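Local coordinates for amino acid ABC transporter, periplasmic amino acid-binding protein (Brucella ovis, PDB 4Z9N) that binds glutathione in the cleft between its two lobes and probably delivers amino acid or peptide-like solutes to an ABC transporter in the inner membrane, at residues G80-W91 with K210-R218; A234-Q245 with I285-I295. One frame throughout, in Å; residues are numbered along the deposited sequence.

Interaction 1: residues G80-W91 with K210-R218. With GSH (glutathione), chain U.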
loop_
_atom_site.group_PDB
_atom_site.type_symbol
_atom_site.label_atom_id
_atom_site.label_comp_id
_atom_site.label_asym_id
_atom_site.label_seq_id
_atom_site.Cartn_x
_atom_site.Cartn_y
_atom_site.Cartn_z
ATOM N N GLY D 80 -18.624 12.915 -11.561
ATOM C CA GLY D 80 -19.359 13.008 -10.315
ATOM C C GLY D 80 -20.590 12.122 -10.271
ATOM O O GLY D 80 -21.328 12.122 -9.281
ATOM N N GLU D 81 -20.822 11.357 -11.336
ATOM C CA GLU D 81 -22.015 10.520 -11.384
ATOM C C GLU D 81 -21.934 9.451 -10.290
ATOM O O GLU D 81 -22.952 9.107 -9.688
ATOM C CB GLU D 81 -22.197 9.870 -12.757
ATOM C CG GLU D 81 -23.251 8.754 -12.775
ATOM C CD GLU D 81 -23.447 8.117 -14.145
ATOM O OE1 GLU D 81 -24.301 7.204 -14.253
ATOM O OE2 GLU D 81 -22.752 8.527 -15.102
ATOM N N VAL D 82 -20.730 8.934 -10.033
ATOM C CA VAL D 82 -20.532 8.046 -8.885
ATOM C C VAL D 82 -19.546 8.680 -7.918
ATOM O O VAL D 82 -18.684 9.472 -8.312
ATOM C CB VAL D 82 -20.057 6.617 -9.294
ATOM C CG1 VAL D 82 -21.080 5.957 -10.216
ATOM C CG2 VAL D 82 -18.659 6.643 -9.933
ATOM N N ASP D 83 -19.684 8.310 -6.650
ATOM C CA ASP D 83 -18.860 8.835 -5.569
ATOM C C ASP D 83 -17.559 8.043 -5.412
ATOM O O ASP D 83 -16.564 8.569 -4.921
ATOM C CB ASP D 83 -19.647 8.802 -4.252
ATOM C CG ASP D 83 -20.961 9.564 -4.339
ATOM O OD1 ASP D 83 -20.957 10.720 -4.810
ATOM O OD2 ASP D 83 -22.001 8.999 -3.946
ATOM N N VAL D 84 -17.584 6.777 -5.818
ATOM C CA VAL D 84 -16.440 5.873 -5.692
ATOM C C VAL D 84 -16.572 4.787 -6.759
ATOM O O VAL D 84 -17.684 4.440 -7.175
ATOM C CB VAL D 84 -16.348 5.249 -4.260
ATOM C CG1 VAL D 84 -17.582 4.407 -3.948
ATOM C CG2 VAL D 84 -15.048 4.434 -4.068
ATOM N N LEU D 85 -15.433 4.282 -7.219
ATOM C CA LEU D 85 -15.392 3.210 -8.202
ATOM C C LEU D 85 -14.697 2.010 -7.592
ATOM O O LEU D 85 -13.517 2.078 -7.267
ATOM C CB LEU D 85 -14.661 3.659 -9.470
ATOM C CG LEU D 85 -14.482 2.607 -10.562
ATOM C CD1 LEU D 85 -15.833 2.271 -11.239
ATOM C CD2 LEU D 85 -13.475 3.116 -11.617
ATOM N N ILE D 86 -15.439 0.928 -7.405
ATOM C CA ILE D 86 -14.885 -0.286 -6.827
ATOM C C ILE D 86 -15.271 -1.385 -7.788
ATOM O O ILE D 86 -16.374 -1.896 -7.734
ATOM C CB ILE D 86 -15.396 -0.530 -5.413
ATOM C CG1 ILE D 86 -15.116 0.704 -4.559
ATOM C CG2 ILE D 86 -14.669 -1.744 -4.797
ATOM C CD1 ILE D 86 -15.607 0.613 -3.122
ATOM N N ARG D 87 -14.368 -1.711 -8.704
ATOM C CA ARG D 87 -14.761 -2.479 -9.875
ATOM C C ARG D 87 -13.547 -3.089 -10.560
ATOM O O ARG D 87 -13.259 -2.755 -11.707
ATOM C CB ARG D 87 -15.545 -1.568 -10.844
ATOM C CG ARG D 87 -16.076 -2.232 -12.126
ATOM C CD ARG D 87 -15.976 -1.272 -13.294
ATOM N NE ARG D 87 -16.202 -1.911 -14.595
ATOM C CZ ARG D 87 -15.283 -2.636 -15.232
ATOM N NH1 ARG D 87 -14.101 -2.859 -14.668
ATOM N NH2 ARG D 87 -15.562 -3.166 -16.421
ATOM N N ASN D 88 -12.860 -3.993 -9.856
ATOM C CA ASN D 88 -11.742 -4.769 -10.418
ATOM C C ASN D 88 -10.883 -3.921 -11.356
ATOM O O ASN D 88 -10.520 -4.352 -12.443
ATOM C CB ASN D 88 -12.249 -6.070 -11.143
ATOM C CG ASN D 88 -13.376 -5.829 -12.185
ATOM O OD1 ASN D 88 -14.492 -5.406 -11.850
ATOM N ND2 ASN D 88 -13.093 -6.173 -13.449
ATOM N N THR D 89 -10.554 -2.718 -10.888
ATOM C CA THR D 89 -9.882 -1.701 -11.686
ATOM C C THR D 89 -8.435 -1.519 -11.233
ATOM O O THR D 89 -8.157 -1.144 -10.090
ATOM C CB THR D 89 -10.633 -0.363 -11.601
ATOM O OG1 THR D 89 -11.879 -0.440 -12.322
ATOM C CG2 THR D 89 -9.777 0.763 -12.129
ATOM N N THR D 90 -7.507 -1.792 -12.141
ATOM C CA THR D 90 -6.093 -1.814 -11.782
ATOM C C THR D 90 -5.520 -0.413 -11.531
ATOM O O THR D 90 -5.712 0.506 -12.320
ATOM C CB THR D 90 -5.285 -2.525 -12.883
ATOM O OG1 THR D 90 -5.753 -3.873 -13.010
ATOM C CG2 THR D 90 -3.791 -2.522 -12.547
ATOM N N TRP D 91 -4.851 -0.255 -10.394
ATOM C CA TRP D 91 -4.047 0.937 -10.103
ATOM C C TRP D 91 -2.787 0.933 -10.967
ATOM O O TRP D 91 -1.954 0.032 -10.841
ATOM C CB TRP D 91 -3.660 0.945 -8.625
ATOM C CG TRP D 91 -3.020 2.201 -8.081
ATOM C CD1 TRP D 91 -2.470 3.261 -8.770
ATOM C CD2 TRP D 91 -2.883 2.500 -6.705
ATOM N NE1 TRP D 91 -2.015 4.218 -7.872
ATOM C CE2 TRP D 91 -2.247 3.753 -6.599
ATOM C CE3 TRP D 91 -3.239 1.819 -5.534
ATOM C CZ2 TRP D 91 -1.974 4.338 -5.371
ATOM C CZ3 TRP D 91 -2.962 2.399 -4.322
ATOM C CH2 TRP D 91 -2.347 3.652 -4.246
ATOM N N LYS D 210 1.109 -7.438 -13.132
ATOM C CA LYS D 210 0.587 -7.063 -11.827
ATOM C C LYS D 210 -0.718 -6.299 -12.018
ATOM O O LYS D 210 -0.771 -5.331 -12.790
ATOM C CB LYS D 210 1.596 -6.196 -11.066
ATOM C CG LYS D 210 2.829 -6.965 -10.608
ATOM C CD LYS D 210 3.818 -6.039 -9.897
ATOM C CE LYS D 210 4.573 -5.191 -10.912
ATOM N NZ LYS D 210 5.732 -4.500 -10.206
ATOM N N GLU D 211 -1.774 -6.730 -11.330
ATOM C CA GLU D 211 -3.069 -6.059 -11.441
ATOM C C GLU D 211 -3.655 -5.805 -10.057
ATOM O O GLU D 211 -4.539 -6.529 -9.585
ATOM C CB GLU D 211 -4.063 -6.877 -12.287
ATOM C CG GLU D 211 -3.532 -7.329 -13.630
ATOM C CD GLU D 211 -3.658 -6.303 -14.758
ATOM O OE1 GLU D 211 -4.244 -5.211 -14.571
ATOM O OE2 GLU D 211 -3.154 -6.617 -15.864
ATOM N N PRO D 212 -3.135 -4.783 -9.370
ATOM C CA PRO D 212 -3.703 -4.439 -8.066
ATOM C C PRO D 212 -5.035 -3.684 -8.212
ATOM O O PRO D 212 -5.071 -2.574 -8.759
ATOM C CB PRO D 212 -2.599 -3.575 -7.430
ATOM C CG PRO D 212 -1.899 -2.932 -8.635
ATOM C CD PRO D 212 -1.909 -4.028 -9.681
ATOM N N PHE D 213 -6.128 -4.291 -7.744
ATOM C CA PHE D 213 -7.460 -3.671 -7.853
ATOM C C PHE D 213 -7.545 -2.535 -6.843
ATOM O O PHE D 213 -7.327 -2.765 -5.649
ATOM C CB PHE D 213 -8.579 -4.684 -7.576
ATOM C CG PHE D 213 -8.686 -5.790 -8.596
ATOM C CD1 PHE D 213 -7.862 -5.811 -9.719
ATOM C CD2 PHE D 213 -9.629 -6.802 -8.437
ATOM C CE1 PHE D 213 -7.959 -6.844 -10.664
ATOM C CE2 PHE D 213 -9.738 -7.848 -9.369
ATOM C CZ PHE D 213 -8.907 -7.851 -10.501
ATOM N N GLY D 214 -7.865 -1.330 -7.306
ATOM C CA GLY D 214 -7.826 -0.153 -6.444
ATOM C C GLY D 214 -9.166 0.478 -6.145
ATOM O O GLY D 214 -10.071 0.449 -6.961
ATOM N N LEU D 215 -9.299 0.993 -4.925
ATOM C CA LEU D 215 -10.464 1.758 -4.515
ATOM C C LEU D 215 -10.312 3.161 -5.067
ATOM O O LEU D 215 -9.478 3.934 -4.593
ATOM C CB LEU D 215 -10.570 1.765 -2.990
ATOM C CG LEU D 215 -10.555 0.346 -2.410
ATOM C CD1 LEU D 215 -10.521 0.396 -0.905
ATOM C CD2 LEU D 215 -11.751 -0.466 -2.901
ATOM N N THR D 216 -11.101 3.491 -6.083
ATOM C CA THR D 216 -10.763 4.625 -6.938
ATOM C C THR D 216 -11.653 5.826 -6.638
ATOM O O THR D 216 -12.861 5.686 -6.590
ATOM C CB THR D 216 -10.881 4.206 -8.410
ATOM O OG1 THR D 216 -10.140 2.990 -8.590
ATOM C CG2 THR D 216 -10.324 5.285 -9.342
ATOM N N VAL D 217 -11.044 6.983 -6.383
ATOM C CA VAL D 217 -11.777 8.210 -6.069
ATOM C C VAL D 217 -11.217 9.366 -6.898
ATOM O O VAL D 217 -10.152 9.246 -7.510
ATOM C CB VAL D 217 -11.714 8.572 -4.563
ATOM C CG1 VAL D 217 -12.460 7.542 -3.698
ATOM C CG2 VAL D 217 -10.263 8.713 -4.103
ATOM N N ARG D 218 -11.929 10.485 -6.901
ATOM C CA ARG D 218 -11.419 11.700 -7.536
ATOM C C ARG D 218 -10.301 12.300 -6.682
ATOM O O ARG D 218 -10.342 12.214 -5.460
ATOM C CB ARG D 218 -12.545 12.725 -7.736
ATOM C CG ARG D 218 -13.594 12.291 -8.743
ATOM C CD ARG D 218 -14.673 13.355 -8.927
ATOM N NE ARG D 218 -15.467 13.556 -7.724
ATOM C CZ ARG D 218 -16.526 12.824 -7.396
ATOM N NH1 ARG D 218 -16.918 11.825 -8.174
ATOM N NH2 ARG D 218 -17.182 13.077 -6.274
HETATM N N1 GSH U . -8.253 -4.949 -14.150
HETATM C CA1 GSH U . -8.270 -4.668 -15.587
HETATM C C1 GSH U . -8.329 -3.155 -15.783
HETATM O O11 GSH U . -8.204 -2.683 -16.947
HETATM O O12 GSH U . -8.509 -2.381 -14.802
HETATM C CB1 GSH U . -9.492 -5.290 -16.283
HETATM C CG1 GSH U . -10.773 -4.715 -15.648
HETATM C CD1 GSH U . -11.970 -5.129 -16.498
HETATM O OE1 GSH U . -12.721 -4.325 -16.959
HETATM N N2 GSH U . -12.182 -6.538 -16.725
HETATM C CA2 GSH U . -13.308 -6.926 -17.555
HETATM C C2 GSH U . -14.652 -6.510 -16.941
HETATM O O2 GSH U . -14.800 -6.237 -15.793
HETATM C CB2 GSH U . -13.228 -8.417 -17.901
HETATM S SG2 GSH U . -13.551 -9.477 -16.464
HETATM N N3 GSH U . -15.772 -6.408 -17.853
HETATM C CA3 GSH U . -17.064 -6.017 -17.359
HETATM C C3 GSH U . -17.581 -4.864 -18.220
HETATM O O31 GSH U . -18.791 -4.530 -18.117
HETATM O O32 GSH U . -16.806 -4.246 -19.012
HETATM O O HOH W 1 -19.870 12.217 -6.693
HETATM O O HOH W 2 -14.645 10.521 -5.588
HETATM O O HOH W 3 -11.532 -1.516 -8.284
#

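Interaction 2: residues A234-Q245 with I285-I295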
loop_
_atom_site.group_PDB
_atom_site.type_symbol
_atom_site.label_atom_id
_atom_site.label_comp_id
_atom_site.label_asym_id
_atom_site.label_seq_id
_atom_site.Cartn_x
_atom_site.Cartn_y
_atom_site.Cartn_z
ATOM N N ALA D 234 -9.798 -0.656 8.098
ATOM C CA ALA D 234 -10.582 -1.175 9.207
ATOM C C ALA D 234 -10.931 -2.634 8.943
ATOM O O ALA D 234 -10.846 -3.471 9.848
ATOM C CB ALA D 234 -11.855 -0.353 9.429
ATOM N N LEU D 235 -11.320 -2.941 7.710
ATOM C CA LEU D 235 -11.647 -4.324 7.360
ATOM C C LEU D 235 -10.449 -5.248 7.597
ATOM O O LEU D 235 -10.602 -6.371 8.101
ATOM C CB LEU D 235 -12.101 -4.427 5.900
ATOM C CG LEU D 235 -13.483 -3.831 5.600
ATOM C CD1 LEU D 235 -13.711 -3.742 4.098
ATOM C CD2 LEU D 235 -14.576 -4.661 6.271
ATOM N N LEU D 236 -9.264 -4.781 7.200
ATOM C CA LEU D 236 -8.036 -5.557 7.390
ATOM C C LEU D 236 -7.682 -5.722 8.873
ATOM O O LEU D 236 -7.392 -6.832 9.325
ATOM C CB LEU D 236 -6.871 -4.904 6.652
ATOM C CG LEU D 236 -6.962 -4.955 5.113
ATOM C CD1 LEU D 236 -5.755 -4.263 4.447
ATOM C CD2 LEU D 236 -7.105 -6.404 4.598
ATOM N N ASN D 237 -7.683 -4.617 9.622
ATOM C CA ASN D 237 -7.345 -4.683 11.045
ATOM C C ASN D 237 -8.299 -5.610 11.801
ATOM O O ASN D 237 -7.857 -6.395 12.647
ATOM C CB ASN D 237 -7.347 -3.282 11.684
ATOM C CG ASN D 237 -6.008 -2.570 11.547
ATOM O OD1 ASN D 237 -5.076 -2.821 12.312
ATOM N ND2 ASN D 237 -5.905 -1.680 10.562
ATOM N N ALA D 238 -9.589 -5.524 11.487
ATOM C CA ALA D 238 -10.586 -6.354 12.159
ATOM C C ALA D 238 -10.291 -7.830 11.931
ATOM O O ALA D 238 -10.337 -8.627 12.873
ATOM C CB ALA D 238 -11.990 -6.012 11.685
ATOM N N GLU D 239 -9.951 -8.202 10.701
ATOM C CA GLU D 239 -9.635 -9.608 10.467
ATOM C C GLU D 239 -8.395 -9.996 11.270
ATOM O O GLU D 239 -8.383 -11.033 11.942
ATOM C CB GLU D 239 -9.415 -9.934 8.985
ATOM C CG GLU D 239 -9.223 -11.444 8.796
ATOM C CD GLU D 239 -8.794 -11.870 7.411
ATOM O OE1 GLU D 239 -8.374 -11.013 6.594
ATOM O OE2 GLU D 239 -8.893 -13.091 7.137
ATOM N N GLU D 240 -7.364 -9.156 11.227
ATOM C CA GLU D 240 -6.130 -9.438 11.969
ATOM C C GLU D 240 -6.392 -9.645 13.472
ATOM O O GLU D 240 -5.734 -10.473 14.130
ATOM C CB GLU D 240 -5.104 -8.308 11.770
ATOM C CG GLU D 240 -3.736 -8.645 12.381
ATOM C CD GLU D 240 -2.744 -7.489 12.325
ATOM O OE1 GLU D 240 -2.860 -6.645 11.415
ATOM O OE2 GLU D 240 -1.861 -7.429 13.213
ATOM N N TYR D 241 -7.370 -8.918 14.011
ATOM C CA TYR D 241 -7.663 -8.992 15.437
ATOM C C TYR D 241 -8.789 -9.984 15.767
ATOM O O TYR D 241 -9.219 -10.067 16.908
ATOM C CB TYR D 241 -8.024 -7.607 15.989
ATOM C CG TYR D 241 -6.960 -6.528 15.843
ATOM C CD1 TYR D 241 -5.628 -6.843 15.630
ATOM C CD2 TYR D 241 -7.300 -5.184 15.937
ATOM C CE1 TYR D 241 -4.662 -5.842 15.514
ATOM C CE2 TYR D 241 -6.345 -4.185 15.822
ATOM C CZ TYR D 241 -5.027 -4.518 15.610
ATOM O OH TYR D 241 -4.079 -3.516 15.491
ATOM N N GLY D 242 -9.239 -10.753 14.781
ATOM C CA GLY D 242 -10.254 -11.772 15.012
ATOM C C GLY D 242 -11.640 -11.221 15.316
ATOM O O GLY D 242 -12.442 -11.870 16.007
ATOM N N ILE D 243 -11.917 -10.023 14.796
ATOM C CA ILE D 243 -13.212 -9.379 14.965
ATOM C C ILE D 243 -14.070 -9.687 13.753
ATOM O O ILE D 243 -13.691 -9.380 12.613
ATOM C CB ILE D 243 -13.081 -7.857 15.163
ATOM C CG1 ILE D 243 -12.191 -7.558 16.360
ATOM C CG2 ILE D 243 -14.471 -7.229 15.392
ATOM C CD1 ILE D 243 -11.662 -6.149 16.364
ATOM N N THR D 244 -15.222 -10.288 14.008
ATOM C CA THR D 244 -16.095 -10.773 12.951
ATOM C C THR D 244 -17.481 -10.152 13.068
ATOM O O THR D 244 -17.815 -9.533 14.082
ATOM C CB THR D 244 -16.225 -12.309 12.996
ATOM O OG1 THR D 244 -16.876 -12.698 14.212
ATOM C CG2 THR D 244 -14.851 -12.966 12.941
ATOM N N GLN D 245 -18.292 -10.332 12.034
ATOM C CA GLN D 245 -19.671 -9.858 12.056
ATOM C C GLN D 245 -20.415 -10.414 13.265
ATOM O O GLN D 245 -21.201 -9.710 13.907
ATOM C CB GLN D 245 -20.384 -10.259 10.767
ATOM C CG GLN D 245 -21.779 -9.678 10.594
ATOM C CD GLN D 245 -22.360 -9.998 9.228
ATOM O OE1 GLN D 245 -22.262 -11.131 8.753
ATOM N NE2 GLN D 245 -22.960 -8.998 8.582
ATOM N N ILE D 285 -19.125 -0.949 10.293
ATOM C CA ILE D 285 -18.601 -1.673 9.142
ATOM C C ILE D 285 -18.737 -3.185 9.352
ATOM O O ILE D 285 -19.301 -3.891 8.514
ATOM C CB ILE D 285 -17.118 -1.309 8.828
ATOM C CG1 ILE D 285 -16.961 0.175 8.455
ATOM C CG2 ILE D 285 -16.612 -2.189 7.728
ATOM C CD1 ILE D 285 -15.497 0.654 8.341
ATOM N N ILE D 286 -18.202 -3.688 10.458
ATOM C CA ILE D 286 -18.160 -5.128 10.669
ATOM C C ILE D 286 -19.573 -5.725 10.827
ATOM O O ILE D 286 -19.858 -6.825 10.339
ATOM C CB ILE D 286 -17.269 -5.460 11.881
ATOM C CG1 ILE D 286 -15.862 -4.903 11.661
ATOM C CG2 ILE D 286 -17.176 -6.953 12.075
ATOM C CD1 ILE D 286 -15.165 -5.444 10.397
ATOM N N LYS D 287 -20.465 -5.002 11.493
ATOM C CA LYS D 287 -21.857 -5.432 11.562
ATOM C C LYS D 287 -22.488 -5.511 10.174
ATOM O O LYS D 287 -23.275 -6.421 9.887
ATOM C CB LYS D 287 -22.665 -4.485 12.449
ATOM C CG LYS D 287 -22.311 -4.598 13.922
ATOM C CD LYS D 287 -23.510 -4.399 14.803
ATOM C CE LYS D 287 -23.124 -4.568 16.270
ATOM N NZ LYS D 287 -24.018 -3.806 17.195
ATOM N N GLY D 288 -22.127 -4.561 9.316
ATOM C CA GLY D 288 -22.712 -4.476 7.990
ATOM C C GLY D 288 -22.257 -5.547 7.015
ATOM O O GLY D 288 -23.069 -6.084 6.258
ATOM N N VAL D 289 -20.962 -5.863 7.021
ATOM C CA VAL D 289 -20.395 -6.735 5.990
ATOM C C VAL D 289 -19.390 -7.760 6.538
ATOM O O VAL D 289 -18.924 -8.621 5.793
ATOM C CB VAL D 289 -19.723 -5.896 4.874
ATOM C CG1 VAL D 289 -20.769 -5.038 4.116
ATOM C CG2 VAL D 289 -18.612 -5.031 5.455
ATOM N N GLY D 290 -19.065 -7.681 7.824
ATOM C CA GLY D 290 -18.042 -8.541 8.402
ATOM C C GLY D 290 -16.642 -8.044 8.069
ATOM O O GLY D 290 -16.493 -6.980 7.465
ATOM N N ASN D 291 -15.607 -8.797 8.446
ATOM C CA ASN D 291 -14.237 -8.328 8.182
ATOM C C ASN D 291 -13.760 -8.719 6.774
ATOM O O ASN D 291 -14.492 -9.363 6.013
ATOM C CB ASN D 291 -13.249 -8.837 9.261
ATOM C CG ASN D 291 -13.019 -10.354 9.222
ATOM O OD1 ASN D 291 -12.837 -10.962 8.164
ATOM N ND2 ASN D 291 -12.983 -10.965 10.406
ATOM N N TYR D 292 -12.529 -8.339 6.441
ATOM C CA TYR D 292 -11.982 -8.598 5.106
ATOM C C TYR D 292 -12.063 -10.082 4.722
ATOM O O TYR D 292 -12.429 -10.421 3.604
ATOM C CB TYR D 292 -10.524 -8.142 5.020
ATOM C CG TYR D 292 -9.927 -8.358 3.652
ATOM C CD1 TYR D 292 -10.071 -7.399 2.652
ATOM C CD2 TYR D 292 -9.220 -9.513 3.351
ATOM C CE1 TYR D 292 -9.523 -7.586 1.393
ATOM C CE2 TYR D 292 -8.677 -9.714 2.081
ATOM C CZ TYR D 292 -8.830 -8.747 1.116
ATOM O OH TYR D 292 -8.275 -8.959 -0.132
ATOM N N GLY D 293 -11.693 -10.958 5.656
ATOM C CA GLY D 293 -11.672 -12.383 5.374
ATOM C C GLY D 293 -13.063 -12.916 5.124
ATOM O O GLY D 293 -13.271 -13.811 4.296
ATOM N N GLU D 294 -14.029 -12.371 5.860
ATOM C CA GLU D 294 -15.407 -12.780 5.681
ATOM C C GLU D 294 -15.942 -12.355 4.313
ATOM O O GLU D 294 -16.680 -13.115 3.680
ATOM C CB GLU D 294 -16.278 -12.222 6.798
ATOM C CG GLU D 294 -15.894 -12.737 8.185
ATOM C CD GLU D 294 -16.898 -12.321 9.224
ATOM O OE1 GLU D 294 -17.872 -13.089 9.457
ATOM O OE2 GLU D 294 -16.730 -11.227 9.800
ATOM N N ILE D 295 -15.555 -11.163 3.857
ATOM C CA ILE D 295 -15.942 -10.685 2.535
ATOM C C ILE D 295 -15.307 -11.569 1.474
ATOM O O ILE D 295 -15.960 -11.952 0.501
ATOM C CB ILE D 295 -15.542 -9.205 2.331
ATOM C CG1 ILE D 295 -16.327 -8.302 3.287
ATOM C CG2 ILE D 295 -15.764 -8.768 0.888
ATOM C CD1 ILE D 295 -15.809 -6.865 3.305
HETATM O O HOH W 4 -20.200 -12.654 7.922
#

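Interaction 1: residues G80-W91 with K210-R218
T90 meets E211 and the bound glutathione with one short side chain. Its CB lies against the E211 carboxylate. From there T90 OG1 gives a hydrogen bond to E211 OE1 (2.6 Å), which receives it on its anti lone pair. OG1 also accepts from glutathione N1, which has N88 O as a further acceptor. CG2 turns to the P212 ring, 3.7 Å from its CD. The chi1 of -61° sets OG1 opposite the carbonyl carbon, facing carboxylate and ligand amine together; T142 OG1 is a second partner of E211 OE1. The T90 backbone N adds a nearly straight bond (173°) to glutathione O12.

N88 CA sits over one face of the F213 ring, 3.7 Å from the centroid, a CH-pi contact. N88 then points its amide at the tripeptide, ND2 to O2, while both terminal nitrogens of R87 converge on OE1. Such a ligand-binding loop, after a short strand of one lobe and beside a strand running antiparallel to it, fits a family 3 periplasmic binding protein. The strand pairing is a single hydrogen-bonded antiparallel pair, L85 N to T216 O and T216 N to L85 O, both 3.0 Å. A register shift of two residues follows, after which G214 N bonds to T89 O and W91 N to P212 O. Water 3 spans the change, accepting from R87 N and T89 N and donating to G214 O. At the far end R218 bends at chi3 (-66°) to place V82 O in its guanidinium plane, 2.9 Å from NH1, which also bonds to L77 O.

Interaction 2: residues A234-Q245 with I285-I295
L235 drives its side chain into a pocket formed by I285, V289, Y292 and I295, a knob-into-hole fit. Its two methyls divide the work: CD2 packs 3.5 Å from I285 CG2, and CD1 faces I295 CD1. Nearby, A238 CB presses on I286 CD1 at a tight 3.5 Å. L236 lies alongside Y292, with CD2 over one ring face, 3.8 Å from the centroid; the tyrosine hydroxyl reaches N107 O.

Polar groups tie the loop after helix 234-240 to the turn between helices 285-289 and 292-299. N291 has CG between its backbone N and carbonyl carbon (chi1 68°), which turns OD1 back to the amides of G293 (weakly) and E294, while ND2 makes a nearly straight 2.8 Å bond to I243 O. Q245 is extended, CG anti to its backbone N (chi1 -173°), and carries NE2 to K287 O at 2.9 Å. E294 OE2 takes Q245 N on its syn lone pair and N291 N from the anti side; water 4 joins E294 OE1 to Q245 OE1.

Helices 234-240 and 285-289 cross at -86°. The first ends in a Schellman motif with G242 at C-prime, and N291 and E294 form the capping box that starts helix 292-299.

Strand 211-218 leads into helix 222-240, so the two interactions follow one another along the chain, with centres about 21 Å apart. The centre of interaction 1 lies about 8 Å from the centre of the chain, and only this contact holds glutathione-pocket residues; backbone pairing, bridging waters and ligand bonds dominate it. Interaction 2, its centre about 16 Å from that of the chain, is also largely buried but joins a helix and the loop after it to two further helices, through aliphatic interlocking and helix-end caps. Both reach the second subunit: K210 of interaction 1 forms a salt bridge with E240 of the second subunit, and E240 of interaction 2 bonds to K210 of that subunit.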